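Local atomic coordinates of octenoyl-coa reductase/carboxylase (PDB entry 4A0S), a protein that probably catalyses the NADPH-dependent reductive carboxylation of 2-octenoyl-CoA, supplying an unusual extender unit for polyketide biosynthesis. Residues E306-V310 / S322-R327. Residues are numbered along the deposited sequence; the frame is centred on the assembly and turned at random.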
loop_
_atom_site.group_PDB
_atom_site.type_symbol
_atom_site.label_atom_id
_atom_site.label_comp_id
_atom_site.label_asym_id
_atom_site.label_seq_id
_atom_site.Cartn_x
_atom_site.Cartn_y
_atom_site.Cartn_z
ATOM N N GLU A 306 -10.885 20.644 0.684
ATOM C CA GLU A 306 -10.952 19.967 1.968
ATOM C C GLU A 306 -9.622 19.307 2.288
ATOM O O GLU A 306 -8.889 18.896 1.390
ATOM C CB GLU A 306 -12.046 18.912 1.970
ATOM C CG GLU A 306 -13.446 19.485 1.913
ATOM C CD GLU A 306 -14.461 18.431 1.487
ATOM O OE1 GLU A 306 -14.283 17.814 0.403
ATOM O OE2 GLU A 306 -15.419 18.205 2.242
ATOM N N PRO A 307 -9.294 19.211 3.578
ATOM C CA PRO A 307 -8.022 18.582 3.864
ATOM C C PRO A 307 -7.991 17.126 3.409
ATOM O O PRO A 307 -8.998 16.440 3.459
ATOM C CB PRO A 307 -7.918 18.680 5.385
ATOM C CG PRO A 307 -9.285 18.864 5.862
ATOM C CD PRO A 307 -9.967 19.675 4.797
ATOM N N ASP A 308 -6.831 16.695 2.948
ATOM C CA ASP A 308 -6.605 15.330 2.520
ATOM C C ASP A 308 -6.291 14.500 3.740
ATOM O O ASP A 308 -6.661 13.334 3.830
ATOM C CB ASP A 308 -5.428 15.328 1.559
ATOM C CG ASP A 308 -5.757 16.070 0.286
ATOM O OD1 ASP A 308 -6.672 15.596 -0.413
ATOM O OD2 ASP A 308 -5.165 17.141 0.020
ATOM N N ILE A 309 -5.586 15.125 4.677
ATOM C CA ILE A 309 -5.214 14.468 5.920
ATOM C C ILE A 309 -5.532 15.434 7.035
ATOM O O ILE A 309 -5.202 16.619 6.949
ATOM C CB ILE A 309 -3.714 14.120 5.970
ATOM C CG1 ILE A 309 -3.329 13.141 4.856
ATOM C CG2 ILE A 309 -3.318 13.521 7.340
ATOM C CD1 ILE A 309 -1.836 13.165 4.569
ATOM N N VAL A 310 -6.177 14.920 8.072
ATOM C CA VAL A 310 -6.382 15.682 9.272
ATOM C C VAL A 310 -5.482 15.062 10.312
ATOM O O VAL A 310 -5.541 13.865 10.587
ATOM C CB VAL A 310 -7.830 15.636 9.749
ATOM C CG1 VAL A 310 -7.986 16.464 10.997
ATOM C CG2 VAL A 310 -8.751 16.110 8.637
ATOM N N SER A 322 -12.879 16.477 12.725
ATOM C CA SER A 322 -11.816 15.902 11.895
ATOM C C SER A 322 -12.394 14.921 10.892
ATOM O O SER A 322 -12.026 14.951 9.715
ATOM C CB SER A 322 -10.768 15.220 12.762
ATOM O OG SER A 322 -10.092 16.188 13.530
ATOM N N VAL A 323 -13.323 14.087 11.354
ATOM C CA VAL A 323 -14.018 13.143 10.483
ATOM C C VAL A 323 -14.840 13.863 9.414
ATOM O O VAL A 323 -14.855 13.462 8.251
ATOM C CB VAL A 323 -14.918 12.165 11.286
ATOM C CG1 VAL A 323 -15.763 11.346 10.353
ATOM C CG2 VAL A 323 -14.063 11.239 12.099
ATOM N N ILE A 324 -15.502 14.938 9.800
ATOM C CA ILE A 324 -16.368 15.638 8.856
ATOM C C ILE A 324 -15.558 16.385 7.804
ATOM O O ILE A 324 -15.863 16.329 6.607
ATOM C CB ILE A 324 -17.326 16.599 9.586
ATOM C CG1 ILE A 324 -18.336 15.776 10.398
ATOM C CG2 ILE A 324 -18.052 17.507 8.569
ATOM C CD1 ILE A 324 -19.035 16.557 11.463
ATOM N N VAL A 325 -14.503 17.048 8.267
ATOM C CA VAL A 325 -13.734 17.969 7.438
ATOM C C VAL A 325 -12.867 17.286 6.381
ATOM O O VAL A 325 -12.653 17.836 5.314
ATOM C CB VAL A 325 -12.901 18.910 8.317
ATOM C CG1 VAL A 325 -11.636 18.216 8.830
ATOM C CG2 VAL A 325 -12.584 20.165 7.593
ATOM N N ALA A 326 -12.384 16.086 6.671
ATOM C CA ALA A 326 -11.516 15.397 5.733
ATOM C C ALA A 326 -12.233 15.182 4.406
ATOM O O ALA A 326 -13.411 14.873 4.388
ATOM C CB ALA A 326 -11.037 14.092 6.323
ATOM N N ARG A 327 -11.529 15.390 3.294
ATOM C CA ARG A 327 -12.087 15.089 1.976
ATOM C C ARG A 327 -12.609 13.663 1.898
ATOM O O ARG A 327 -12.262 12.819 2.722
ATOM C CB ARG A 327 -11.035 15.274 0.885
ATOM C CG ARG A 327 -9.955 14.182 0.861
ATOM C CD ARG A 327 -9.315 14.180 -0.500
ATOM N NE ARG A 327 -8.065 13.436 -0.548
ATOM C CZ ARG A 327 -7.952 12.137 -0.807
ATOM N NH1 ARG A 327 -9.019 11.367 -1.005
ATOM N NH2 ARG A 327 -6.746 11.599 -0.858
HETATM O O HOH W 1 -16.128 15.080 2.241
#
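Within the Rossmann-type NADP-binding domain, residues 306-308, which lead into strand 309-312, and V310 within it meet the end of helix 316-325 and the chain just beyond; this is the crossover helix of a beta-alpha-beta unit that returns to parallel strand 331-334. Just past the helix, where A326 leaves helical phi/psi, R327 N donates to P307 O at 2.7 Å, almost linearly, while A326 CA lies 3.5 Å from the same oxygen in a CA-H...O contact. The side chain of R327 runs alongside, and its NE forms a salt bridge with D308 OD1 at 2.6 Å; D308 OD2 also pairs with R305 and accepts from I223 N. Apolar contacts fill the interior: V310 CG2 meets V325 CG1 at 3.6 Å and A326 CB at 3.8 Å, and P307 CG packs 3.8 Å from V325 CG1. Helix 285-303 covers V325 and P307. S322 OG, 3.3 Å from V310 CG1, is hydrogen-bonded to E312 OE2. Hydrophobic side chains thus seat helix on strand, while one backbone hydrogen bond and one salt bridge hold the chain just after the helix to the loop before the strand.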